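PDB 4ZWV: putative aminotransferase from Actinomadura melliaura, which probably acts as a pyridoxal 5'-phosphate-dependent sugar aminotransferase in the biosynthesis of the aminopentose of the indolocarbazole AT2433. Local coordinates for residues A[135-140]-A[168-172]; A[263-267]-A[290-296]; A[115-119]-A[144-148]; A[104-108]-A[282-286]. The contacts are given in a common frame with arbitrary orientation. Where two conformers were deposited one is given. Residue numbers count along the deposited sequence, not the author numbering.

Overall arrangement
Contacts 1 and 3 both use helix 138-152, which belongs to the part of the fold built on the seven-stranded mixed sheet of this PLP-dependent aminotransferase; their centres are about 18 Å apart and their segments alternate along the chain. Contact 3 uses the middle of the helix, whereas contact 1 joins its start to a small three-stranded antiparallel sheet. Contact 2 comes later, pairing the long helix 243-273 with the loop after strand 289-290; pairing of that strand with 169-170, Ser169 O to Glu290 N 2.9 Å, joins it to contact 1. Contact 4, its centre about 14 Å from those of contacts 1 and 2, directly connects the large-sheet part with the C-terminal part, and contacts 1 and 3 fall within its span.

Contact 1. Residues A[135-140]-A[168-172]; sequences PVDLDR and ASYRG
Pro135 and Val136 are extended, Asp137 (-71/85) makes an inverse gamma turn just before helix 138-152, and the short strand 169-170 leaves through Arg171 in a left-handed conformation (phi/psi 50/44). The nearest CA pairs are Pro135 with Tyr170 (6.6 Å) and Asp139 with Arg171 (9.0 Å). Tyr170 has the largest area covered: its t rotamer (chi1 165°, chi2 86°) lays the ring along the other segment, with Val136 O and Leu138 N over one face, and Leu138 CB lies 3.8 Å from CE2. Its hydroxyl gives a short bond to Asp137 OD1 (Tyr170 OH to OD1, 2.5 Å) and receives Asp139 N (N to Tyr170 OH, 3.0 Å). Asp137, chi1 t, is the N-cap: its OD1 also accepts Arg140 N at 3.3 Å, so one carboxylate oxygen serves both helix and tyrosine. Asp139 and Arg171, both m at chi1, meet in a salt bridge, OD2 to NH1 2.9 Å; the longer one from Asp137 OD1 to Arg171 NH2, 3.8 Å, is a matter of charge alone. A water links Asp137 OD2 (2.8 Å) with Arg171 NH2 (3.1 Å). Pro135 CB packs 4.2 Å from Tyr170 CB. A capped helix start is thus clasped by a strand tyrosine. Strand 169-170 lies between strands 173-174 and 289-290, Arg171 also pairs with Asp288, and Arg140 reaches Asp113 of helix 112-118.

Contact 2. Residues A[263-267]-A[290-296]; sequences HRENA and EGSFYVY
Ala267 sets its CB over the face of the Phe293 ring, 3.4 Å from the centroid and 7° off the normal, a CH-pi contact; Tyr296 CD1 lies 3.9 Å from the same Ala267 CB. Residues 263-267 are helical, while the link from Glu290 of strand 289-290 to Tyr296 of strand 296-300 is irregular, with Phe293 at positive phi (48/58) and m at chi1. CA atoms approach at His263-Phe293 (6.0 Å) and Ala267-Tyr296 (6.6 Å). Two side chains of the helix hold loop carbonyls: His263 ND1 donates to Phe293 O at 2.7 Å, and Arg264, extended beyond an m chi1, donates from NE to Gly291 O at 2.8 Å and weakly from NH2 to that oxygen at 3.2 Å. Glu290 covers one guanidinium face, its OE1 3.6 Å from Arg264 NH1, a salt bridge of charges without a directed N-H. The Tyr294 ring stacks on His164, a cofactor-binding residue, linking this loop to the active site. Helix 243-273 thus lies against the connection between the two strands.

Contact 3. Residues A[115-119]-A[144-148]; sequences LERKI and ILDRA
Two helix segments, 115-118 with the first non-helical residue Ile119, and 144-148, face each other with CA pairs Glu116-Ile144 at 6.3 Å and Ile119-Ala148 at 7.4 Å. Ile119, chi1 m and chi2 t, is the bump: its CD1 lies 3.7 Å from Ile144 CG2 and 4.4 Å from Leu145 CD2, and its CG2 rests 4.0 Å from Ala148 CB, where the small alanine leaves room. Ile144, also m,t, fills the space beside Glu116, whose OE1 is 3.6 Å from Ile144 CG1. Over this apolar patch the extended Glu116 (chi1 and chi2 t) grips Arg147 in a bidentate, side-on salt bridge, with NE to OE2 2.9 Å and NH2 to OE1 3.2 Å. A water bridges the two segments, donating to Glu116 OE2 (2.9 Å) and Ile144 O (2.8 Å). This is plain packing away from the cofactor site: both helices lie on the seven-stranded sheet, Leu115 and Leu145 touching Ile126 of strand 123-129, and helix 138-152 forms the beta-alpha-beta crossover between adjacent parallel strands 123-129 and 157-161.

Contact 4. Residues A[104-108]-A[282-286]; sequences DPATL and LLQRS
Leu283 has the most surface buried here: with chi1 m and chi2 t it drives its CD2 under the turn at 104-108, 3.2 Å from Ala106 O and 3.7 Å from Pro105 O, while its CD1 meets Leu108 CD1 at 3.7 Å. The CA atoms of Ala106 and Leu283 are the nearest of the two segments, 6.1 Å apart. The turn is compact: Asp104 O accepts both Thr107 N (3.1 Å) and Leu108 N (2.8 Å), and Asp104 OD1 receives Ala106 N at 3.0 Å, an Asx turn, with Leu108 at positive phi (59/26). Residues 282-286 are by contrast extended, leading on from strand 280-282 toward strand 289-290, so the contact joins a loop of the large sheet domain to the C-terminal part of the aminotransferase fold. Thr107 is next by covered area, and its role lies in the backbone: Arg285 NH1 donates to Thr107 O at 2.9 Å (N-H...O 159°), the arginine folded by m rotamers at chi1 and chi2 and then extended, its guanidinium also making a cation-pi contact with Tyr134. Ala106, exposed, adds a bridge through one water, which donates to Ala106 O (2.6 Å) and accepts from Gln284 N (2.7 Å).

Contact 1. Residues A[135-140]-A[168-172]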
loop_
_atom_site.group_PDB
_atom_site.type_symbol
_atom_site.label_atom_id
_atom_site.label_comp_id
_atom_site.label_asym_id
_atom_site.label_seq_id
_atom_site.Cartn_x
_atom_site.Cartn_y
_atom_site.Cartn_z
ATOM N N PRO A 135 -7.454 5.397 -25.267
ATOM C CA PRO A 135 -8.730 5.178 -24.577
ATOM C C PRO A 135 -9.675 4.169 -25.225
ATOM O O PRO A 135 -9.798 4.086 -26.449
ATOM C CB PRO A 135 -9.382 6.566 -24.587
ATOM C CG PRO A 135 -8.236 7.521 -24.766
ATOM C CD PRO A 135 -7.295 6.796 -25.695
ATOM N N VAL A 136 -10.338 3.420 -24.354
ATOM C CA VAL A 136 -11.475 2.574 -24.680
ATOM C C VAL A 136 -12.651 3.409 -25.190
ATOM O O VAL A 136 -12.795 4.579 -24.826
ATOM C CB VAL A 136 -11.890 1.769 -23.405
ATOM C CG1 VAL A 136 -13.111 0.909 -23.632
ATOM C CG2 VAL A 136 -10.713 0.904 -22.921
ATOM N N ASP A 137 -13.479 2.808 -26.044
ATOM C CA ASP A 137 -14.706 3.433 -26.523
ATOM C C ASP A 137 -15.756 3.493 -25.401
ATOM O O ASP A 137 -16.627 2.620 -25.300
ATOM C CB ASP A 137 -15.226 2.640 -27.727
ATOM C CG ASP A 137 -16.387 3.313 -28.438
ATOM O OD1 ASP A 137 -16.995 4.278 -27.909
ATOM O OD2 ASP A 137 -16.713 2.841 -29.553
ATOM N N LEU A 138 -15.676 4.532 -24.575
ATOM C CA LEU A 138 -16.480 4.602 -23.357
ATOM C C LEU A 138 -17.974 4.764 -23.624
ATOM O O LEU A 138 -18.787 4.261 -22.847
ATOM C CB LEU A 138 -15.981 5.741 -22.463
ATOM C CG LEU A 138 -14.586 5.492 -21.879
ATOM C CD1 LEU A 138 -14.118 6.752 -21.162
ATOM C CD2 LEU A 138 -14.571 4.309 -20.915
ATOM N N ASP A 139 -18.352 5.433 -24.719
ATOM C CA ASP A 139 -19.775 5.580 -25.033
ATOM C C ASP A 139 -20.376 4.232 -25.417
ATOM O O ASP A 139 -21.513 3.921 -25.063
ATOM C CB ASP A 139 -20.007 6.575 -26.180
ATOM C CG ASP A 139 -19.751 8.031 -25.795
ATOM O OD1 ASP A 139 -19.514 8.346 -24.610
ATOM O OD2 ASP A 139 -19.809 8.882 -26.716
ATOM N N ARG A 140 -19.623 3.441 -26.170
ATOM C CA ARG A 140 -20.100 2.115 -26.544
ATOM C C ARG A 140 -20.260 1.238 -25.309
ATOM O O ARG A 140 -21.257 0.519 -25.152
ATOM C CB ARG A 140 -19.149 1.461 -27.539
ATOM C CG ARG A 140 -19.618 0.104 -27.972
ATOM C CD ARG A 140 -18.749 -0.472 -29.063
ATOM N NE ARG A 140 -19.164 -1.838 -29.360
ATOM C CZ ARG A 140 -18.408 -2.720 -29.996
ATOM N NH1 ARG A 140 -17.199 -2.373 -30.412
ATOM N NH2 ARG A 140 -18.863 -3.947 -30.215
ATOM N N ALA A 168 -5.013 11.912 -21.071
ATOM C CA ALA A 168 -5.786 11.433 -22.223
ATOM C C ALA A 168 -7.207 11.964 -22.182
ATOM O O ALA A 168 -7.703 12.346 -21.117
ATOM C CB ALA A 168 -5.797 9.906 -22.268
ATOM N N SER A 169 -7.859 11.977 -23.345
ATOM C CA SER A 169 -9.252 12.399 -23.432
ATOM C C SER A 169 -9.989 11.540 -24.444
ATOM O O SER A 169 -9.375 10.887 -25.285
ATOM C CB SER A 169 -9.360 13.868 -23.825
ATOM O OG SER A 169 -8.816 14.066 -25.114
ATOM N N TYR A 170 -11.311 11.561 -24.355
ATOM C CA TYR A 170 -12.150 10.776 -25.246
ATOM C C TYR A 170 -13.375 11.600 -25.572
ATOM O O TYR A 170 -14.089 12.056 -24.672
ATOM C CB TYR A 170 -12.507 9.431 -24.589
ATOM C CG TYR A 170 -13.657 8.696 -25.256
ATOM C CD1 TYR A 170 -13.444 7.853 -26.343
ATOM C CD2 TYR A 170 -14.958 8.831 -24.774
ATOM C CE1 TYR A 170 -14.502 7.177 -26.941
ATOM C CE2 TYR A 170 -16.019 8.165 -25.370
ATOM C CZ TYR A 170 -15.787 7.338 -26.445
ATOM O OH TYR A 170 -16.841 6.659 -27.011
ATOM N N ARG A 171 -13.575 11.814 -26.868
ATOM C CA ARG A 171 -14.688 12.591 -27.396
ATOM C C ARG A 171 -14.820 13.942 -26.702
ATOM O O ARG A 171 -15.916 14.412 -26.394
ATOM C CB ARG A 171 -15.974 11.766 -27.328
ATOM C CG ARG A 171 -15.884 10.622 -28.329
ATOM C CD ARG A 171 -17.169 9.865 -28.566
ATOM N NE ARG A 171 -16.899 8.794 -29.523
ATOM C CZ ARG A 171 -17.725 7.786 -29.791
ATOM N NH1 ARG A 171 -18.899 7.702 -29.182
ATOM N NH2 ARG A 171 -17.364 6.863 -30.674
ATOM N N GLY A 172 -13.674 14.587 -26.511
ATOM C CA GLY A 172 -13.653 15.972 -26.077
ATOM C C GLY A 172 -13.772 16.140 -24.578
ATOM O O GLY A 172 -13.902 17.265 -24.089
HETATM O O HOH W 1 -18.912 4.221 -30.492
#

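Contact 2. Residues A[263-267]-A[290-296]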
loop_
_atom_site.group_PDB
_atom_site.type_symbol
_atom_site.label_atom_id
_atom_site.label_comp_id
_atom_site.label_asym_id
_atom_site.label_seq_id
_atom_site.Cartn_x
_atom_site.Cartn_y
_atom_site.Cartn_z
ATOM N N HIS A 263 5.639 12.901 -26.219
ATOM C CA HIS A 263 5.127 11.544 -26.455
ATOM C C HIS A 263 4.271 11.520 -27.718
ATOM O O HIS A 263 4.434 10.666 -28.592
ATOM C CB HIS A 263 4.272 11.036 -25.283
ATOM C CG HIS A 263 5.054 10.474 -24.130
ATOM N ND1 HIS A 263 5.054 9.129 -23.823
ATOM C CD2 HIS A 263 5.823 11.075 -23.188
ATOM C CE1 HIS A 263 5.798 8.924 -22.749
ATOM N NE2 HIS A 263 6.274 10.088 -22.342
ATOM N N ARG A 264 3.353 12.475 -27.801
ATOM C CA ARG A 264 2.414 12.523 -28.916
ATOM C C ARG A 264 3.092 12.884 -30.232
ATOM O O ARG A 264 2.777 12.312 -31.272
ATOM C CB ARG A 264 1.284 13.501 -28.589
ATOM C CG ARG A 264 0.347 12.937 -27.525
ATOM C CD ARG A 264 -0.542 13.988 -26.880
ATOM N NE ARG A 264 -1.468 13.347 -25.949
ATOM C CZ ARG A 264 -2.144 13.981 -24.995
ATOM N NH1 ARG A 264 -2.004 15.287 -24.827
ATOM N NH2 ARG A 264 -2.960 13.296 -24.197
ATOM N N GLU A 265 4.045 13.811 -30.183
ATOM C CA GLU A 265 4.804 14.186 -31.373
ATOM C C GLU A 265 5.621 13.008 -31.908
ATOM O O GLU A 265 5.671 12.773 -33.115
ATOM C CB GLU A 265 5.714 15.374 -31.055
ATOM C CG GLU A 265 6.646 15.777 -32.184
ATOM C CD GLU A 265 7.662 16.829 -31.760
ATOM O OE1 GLU A 265 7.250 17.882 -31.228
ATOM O OE2 GLU A 265 8.874 16.599 -31.954
ATOM N N ASN A 266 6.240 12.250 -31.006
ATOM C CA ASN A 266 7.027 11.089 -31.418
ATOM C C ASN A 266 6.150 9.996 -32.030
ATOM O O ASN A 266 6.534 9.362 -33.015
ATOM C CB ASN A 266 7.813 10.534 -30.229
ATOM C CG ASN A 266 8.905 11.475 -29.773
ATOM O OD1 ASN A 266 9.389 12.308 -30.549
ATOM N ND2 ASN A 266 9.297 11.359 -28.513
ATOM N N ALA A 267 4.979 9.778 -31.436
ATOM C CA ALA A 267 4.009 8.822 -31.969
ATOM C C ALA A 267 3.564 9.223 -33.374
ATOM O O ALA A 267 3.451 8.381 -34.271
ATOM C CB ALA A 267 2.806 8.717 -31.043
ATOM N N GLU A 290 -7.844 11.263 -27.754
ATOM C CA GLU A 290 -6.435 11.611 -27.712
ATOM C C GLU A 290 -5.738 10.764 -26.667
ATOM O O GLU A 290 -6.011 10.907 -25.475
ATOM C CB GLU A 290 -6.247 13.099 -27.407
ATOM C CG GLU A 290 -4.790 13.542 -27.419
ATOM C CD GLU A 290 -4.630 15.047 -27.232
ATOM O OE1 GLU A 290 -5.258 15.616 -26.312
ATOM O OE2 GLU A 290 -3.880 15.662 -28.019
ATOM N N GLY A 291 -4.867 9.863 -27.121
ATOM C CA GLY A 291 -4.141 8.984 -26.216
ATOM C C GLY A 291 -2.860 9.607 -25.694
ATOM O O GLY A 291 -2.476 10.709 -26.097
ATOM N N SER A 292 -2.198 8.898 -24.787
ATOM C CA SER A 292 -1.022 9.450 -24.132
ATOM C C SER A 292 0.271 8.720 -24.466
ATOM O O SER A 292 1.340 9.144 -24.032
ATOM C CB SER A 292 -1.246 9.464 -22.617
ATOM O OG SER A 292 -2.311 10.354 -22.309
ATOM N N PHE A 293 0.173 7.627 -25.225
ATOM C CA PHE A 293 1.365 6.938 -25.750
ATOM C C PHE A 293 2.453 6.672 -24.711
ATOM O O PHE A 293 3.595 7.111 -24.836
ATOM C CB PHE A 293 1.938 7.724 -26.926
ATOM C CG PHE A 293 1.023 7.744 -28.105
ATOM C CD1 PHE A 293 0.946 6.646 -28.943
ATOM C CD2 PHE A 293 0.208 8.831 -28.350
ATOM C CE1 PHE A 293 0.089 6.643 -30.037
ATOM C CE2 PHE A 293 -0.651 8.835 -29.439
ATOM C CZ PHE A 293 -0.707 7.738 -30.282
ATOM N N TYR A 294 2.076 5.945 -23.672
ATOM C CA TYR A 294 3.030 5.463 -22.689
ATOM C C TYR A 294 4.166 4.730 -23.407
ATOM O O TYR A 294 5.346 4.925 -23.092
ATOM C CB TYR A 294 2.300 4.551 -21.704
ATOM C CG TYR A 294 3.125 3.959 -20.599
ATOM C CD1 TYR A 294 3.809 4.768 -19.702
ATOM C CD2 TYR A 294 3.170 2.583 -20.419
ATOM C CE1 TYR A 294 4.543 4.211 -18.661
ATOM C CE2 TYR A 294 3.894 2.020 -19.386
ATOM C CZ TYR A 294 4.578 2.841 -18.519
ATOM O OH TYR A 294 5.296 2.279 -17.490
ATOM N N VAL A 295 3.787 3.889 -24.372
ATOM C CA VAL A 295 4.720 3.255 -25.306
ATOM C C VAL A 295 4.046 3.287 -26.679
ATOM O O VAL A 295 2.869 3.635 -26.770
ATOM C CB VAL A 295 5.070 1.791 -24.915
ATOM C CG1 VAL A 295 5.830 1.746 -23.590
ATOM C CG2 VAL A 295 3.811 0.937 -24.852
ATOM N N TYR A 296 4.773 2.905 -27.722
ATOM C CA TYR A 296 4.222 2.876 -29.079
ATOM C C TYR A 296 4.201 1.435 -29.579
ATOM O O TYR A 296 5.249 0.826 -29.778
ATOM C CB TYR A 296 5.047 3.777 -30.007
ATOM C CG TYR A 296 4.467 3.911 -31.397
ATOM C CD1 TYR A 296 3.573 4.929 -31.701
ATOM C CD2 TYR A 296 4.808 3.013 -32.406
ATOM C CE1 TYR A 296 3.025 5.050 -32.981
ATOM C CE2 TYR A 296 4.269 3.126 -33.682
ATOM C CZ TYR A 296 3.381 4.150 -33.959
ATOM O OH TYR A 296 2.839 4.262 -35.225
#

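Contact 3. Residues A[115-119]-A[144-148]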
loop_
_atom_site.group_PDB
_atom_site.type_symbol
_atom_site.label_atom_id
_atom_site.label_comp_id
_atom_site.label_asym_id
_atom_site.label_seq_id
_atom_site.Cartn_x
_atom_site.Cartn_y
_atom_site.Cartn_z
ATOM N N LEU A 115 -16.905 -8.603 -24.447
ATOM C CA LEU A 115 -17.408 -8.117 -23.170
ATOM C C LEU A 115 -18.915 -8.306 -23.063
ATOM O O LEU A 115 -19.411 -8.880 -22.089
ATOM C CB LEU A 115 -17.064 -6.644 -22.972
ATOM C CG LEU A 115 -17.737 -6.050 -21.729
ATOM C CD1 LEU A 115 -17.204 -6.684 -20.449
ATOM C CD2 LEU A 115 -17.553 -4.548 -21.706
ATOM N N GLU A 116 -19.644 -7.848 -24.073
ATOM C CA GLU A 116 -21.096 -7.915 -23.992
ATOM C C GLU A 116 -21.582 -9.367 -23.905
ATOM O O GLU A 116 -22.523 -9.669 -23.158
ATOM C CB GLU A 116 -21.750 -7.198 -25.172
ATOM C CG GLU A 116 -23.273 -7.217 -25.043
ATOM C CD GLU A 116 -23.977 -6.116 -25.808
ATOM O OE1 GLU A 116 -23.375 -5.532 -26.735
ATOM O OE2 GLU A 116 -25.156 -5.850 -25.480
ATOM N N ARG A 117 -20.916 -10.274 -24.616
ATOM C CA ARG A 117 -21.284 -11.688 -24.557
ATOM C C ARG A 117 -21.029 -12.308 -23.182
ATOM O O ARG A 117 -21.664 -13.304 -22.818
ATOM C CB ARG A 117 -20.521 -12.489 -25.614
ATOM C CG ARG A 117 -20.953 -12.208 -27.043
ATOM C CD ARG A 117 -20.332 -13.213 -28.006
ATOM N NE ARG A 117 -18.876 -13.216 -27.949
ATOM C CZ ARG A 117 -18.087 -12.581 -28.814
ATOM N NH1 ARG A 117 -18.607 -11.886 -29.824
ATOM N NH2 ARG A 117 -16.774 -12.657 -28.674
ATOM N N LYS A 118 -20.108 -11.730 -22.414
ATOM C CA LYS A 118 -19.694 -12.368 -21.165
ATOM C C LYS A 118 -20.318 -11.773 -19.906
ATOM O O LYS A 118 -20.158 -12.315 -18.816
ATOM C CB LYS A 118 -18.171 -12.348 -21.068
ATOM C CG LYS A 118 -17.546 -13.383 -21.997
ATOM C CD LYS A 118 -16.040 -13.257 -22.067
ATOM C CE LYS A 118 -15.452 -14.461 -22.789
ATOM N NZ LYS A 118 -14.010 -14.264 -23.112
ATOM N N ILE A 119 -21.026 -10.659 -20.043
ATOM C CA ILE A 119 -21.783 -10.140 -18.905
ATOM C C ILE A 119 -22.854 -11.169 -18.539
ATOM O O ILE A 119 -23.541 -11.712 -19.411
ATOM C CB ILE A 119 -22.411 -8.779 -19.225
ATOM C CG1 ILE A 119 -21.315 -7.736 -19.381
ATOM C CG2 ILE A 119 -23.405 -8.361 -18.138
ATOM C CD1 ILE A 119 -21.814 -6.398 -19.890
ATOM N N ILE A 144 -23.586 -0.763 -23.766
ATOM C CA ILE A 144 -23.570 -2.164 -23.372
ATOM C C ILE A 144 -24.158 -2.326 -21.974
ATOM O O ILE A 144 -24.970 -3.229 -21.735
ATOM C CB ILE A 144 -22.140 -2.726 -23.426
ATOM C CG1 ILE A 144 -21.718 -2.869 -24.890
ATOM C CG2 ILE A 144 -22.058 -4.071 -22.698
ATOM C CD1 ILE A 144 -20.223 -3.098 -25.090
ATOM N N LEU A 145 -23.773 -1.432 -21.075
ATOM C CA LEU A 145 -24.269 -1.464 -19.703
ATOM C C LEU A 145 -25.741 -1.072 -19.619
ATOM O O LEU A 145 -26.466 -1.592 -18.765
ATOM C CB LEU A 145 -23.423 -0.563 -18.824
ATOM C CG LEU A 145 -22.058 -1.191 -18.561
ATOM C CD1 LEU A 145 -21.270 -0.219 -17.763
ATOM C CD2 LEU A 145 -22.204 -2.519 -17.819
ATOM N N ASP A 146 -26.184 -0.158 -20.485
ATOM C CA ASP A 146 -27.607 0.158 -20.562
ATOM C C ASP A 146 -28.418 -1.106 -20.842
ATOM O O ASP A 146 -29.444 -1.361 -20.201
ATOM C CB ASP A 146 -27.907 1.186 -21.664
ATOM C CG ASP A 146 -27.366 2.573 -21.355
ATOM O OD1 ASP A 146 -27.044 2.870 -20.188
ATOM O OD2 ASP A 146 -27.297 3.393 -22.303
ATOM N N ARG A 147 -27.965 -1.885 -21.821
ATOM C CA ARG A 147 -28.661 -3.109 -22.198
ATOM C C ARG A 147 -28.557 -4.167 -21.103
ATOM O O ARG A 147 -29.511 -4.914 -20.882
ATOM C CB ARG A 147 -28.120 -3.646 -23.529
ATOM C CG ARG A 147 -28.445 -2.737 -24.714
ATOM C CD ARG A 147 -28.034 -3.331 -26.063
ATOM N NE ARG A 147 -26.582 -3.409 -26.236
ATOM C CZ ARG A 147 -25.810 -2.387 -26.609
ATOM N NH1 ARG A 147 -26.337 -1.184 -26.826
ATOM N NH2 ARG A 147 -24.506 -2.561 -26.751
ATOM N N ALA A 148 -27.412 -4.234 -20.433
ATOM C CA ALA A 148 -27.234 -5.194 -19.349
ATOM C C ALA A 148 -28.178 -4.872 -18.197
ATOM O O ALA A 148 -28.762 -5.771 -17.593
ATOM C CB ALA A 148 -25.783 -5.205 -18.863
HETATM O O HOH W 2 -25.417 -5.885 -22.633
#

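Contact 4. Residues A[104-108]-A[282-286]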
loop_
_atom_site.group_PDB
_atom_site.type_symbol
_atom_site.label_atom_id
_atom_site.label_comp_id
_atom_site.label_asym_id
_atom_site.label_seq_id
_atom_site.Cartn_x
_atom_site.Cartn_y
_atom_site.Cartn_z
ATOM N N ASP A 104 -9.230 -6.773 -28.742
ATOM C CA ASP A 104 -9.416 -6.380 -30.134
ATOM C C ASP A 104 -8.042 -6.266 -30.800
ATOM O O ASP A 104 -7.243 -5.422 -30.408
ATOM C CB ASP A 104 -10.171 -5.045 -30.207
ATOM C CG ASP A 104 -10.421 -4.578 -31.638
ATOM O OD1 ASP A 104 -10.002 -5.264 -32.590
ATOM O OD2 ASP A 104 -11.036 -3.506 -31.806
ATOM N N PRO A 105 -7.762 -7.117 -31.803
ATOM C CA PRO A 105 -6.445 -7.079 -32.453
ATOM C C PRO A 105 -6.113 -5.728 -33.079
ATOM O O PRO A 105 -4.932 -5.405 -33.228
ATOM C CB PRO A 105 -6.557 -8.152 -33.545
ATOM C CG PRO A 105 -7.641 -9.058 -33.085
ATOM C CD PRO A 105 -8.614 -8.191 -32.339
ATOM N N ALA A 106 -7.135 -4.955 -33.437
ATOM C CA ALA A 106 -6.916 -3.672 -34.105
ATOM C C ALA A 106 -6.508 -2.546 -33.158
ATOM O O ALA A 106 -5.958 -1.536 -33.599
ATOM C CB ALA A 106 -8.171 -3.266 -34.878
ATOM N N THR A 107 -6.767 -2.716 -31.863
ATOM C CA THR A 107 -6.496 -1.660 -30.885
ATOM C C THR A 107 -5.626 -2.092 -29.707
ATOM O O THR A 107 -5.065 -1.248 -29.011
ATOM C CB THR A 107 -7.807 -1.106 -30.284
ATOM O OG1 THR A 107 -8.489 -2.149 -29.578
ATOM C CG2 THR A 107 -8.716 -0.552 -31.374
ATOM N N LEU A 108 -5.545 -3.405 -29.486
ATOM C CA LEU A 108 -4.933 -4.001 -28.296
ATOM C C LEU A 108 -5.610 -3.546 -27.002
ATOM O O LEU A 108 -4.991 -3.545 -25.937
ATOM C CB LEU A 108 -3.427 -3.717 -28.235
ATOM C CG LEU A 108 -2.640 -4.200 -29.464
ATOM C CD1 LEU A 108 -1.123 -4.071 -29.222
ATOM C CD2 LEU A 108 -3.007 -5.626 -29.871
ATOM N N LEU A 282 0.977 -1.322 -38.298
ATOM C CA LEU A 282 0.666 -0.276 -37.333
ATOM C C LEU A 282 -0.732 -0.458 -36.749
ATOM O O LEU A 282 -1.582 -1.123 -37.347
ATOM C CB LEU A 282 0.764 1.099 -37.998
ATOM C CG LEU A 282 2.106 1.493 -38.621
ATOM C CD1 LEU A 282 1.987 2.843 -39.302
ATOM C CD2 LEU A 282 3.201 1.529 -37.569
ATOM N N LEU A 283 -0.957 0.107 -35.567
ATOM C CA LEU A 283 -2.297 0.146 -34.995
ATOM C C LEU A 283 -3.011 1.408 -35.488
ATOM O O LEU A 283 -2.459 2.504 -35.423
ATOM C CB LEU A 283 -2.232 0.111 -33.468
ATOM C CG LEU A 283 -1.791 -1.241 -32.904
ATOM C CD1 LEU A 283 -1.482 -1.137 -31.431
ATOM C CD2 LEU A 283 -2.861 -2.297 -33.156
ATOM N N GLN A 284 -4.234 1.252 -35.978
ATOM C CA GLN A 284 -5.014 2.394 -36.452
ATOM C C GLN A 284 -5.818 3.006 -35.303
ATOM O O GLN A 284 -6.677 2.347 -34.730
ATOM C CB GLN A 284 -5.949 1.976 -37.594
ATOM C CG GLN A 284 -5.236 1.434 -38.829
ATOM C CD GLN A 284 -4.374 2.475 -39.512
ATOM O OE1 GLN A 284 -3.171 2.279 -39.700
ATOM N NE2 GLN A 284 -4.985 3.594 -39.889
ATOM N N ARG A 285 -5.527 4.260 -34.969
ATOM C CA ARG A 285 -6.175 4.927 -33.837
ATOM C C ARG A 285 -7.273 5.872 -34.318
ATOM O O ARG A 285 -7.145 6.502 -35.356
ATOM C CB ARG A 285 -5.156 5.695 -32.999
ATOM C CG ARG A 285 -3.946 4.876 -32.568
ATOM C CD ARG A 285 -4.353 3.620 -31.833
ATOM N NE ARG A 285 -3.213 3.036 -31.134
ATOM C CZ ARG A 285 -3.287 1.958 -30.366
ATOM N NH1 ARG A 285 -4.450 1.345 -30.200
ATOM N NH2 ARG A 285 -2.200 1.504 -29.760
ATOM N N SER A 286 -8.348 5.967 -33.546
ATOM C CA SER A 286 -9.501 6.776 -33.935
ATOM C C SER A 286 -9.279 8.256 -33.651
ATOM O O SER A 286 -8.699 8.607 -32.624
ATOM C CB SER A 286 -10.743 6.286 -33.198
ATOM O OG SER A 286 -11.853 7.116 -33.484
HETATM O O HOH W 3 -5.429 -1.131 -36.107
#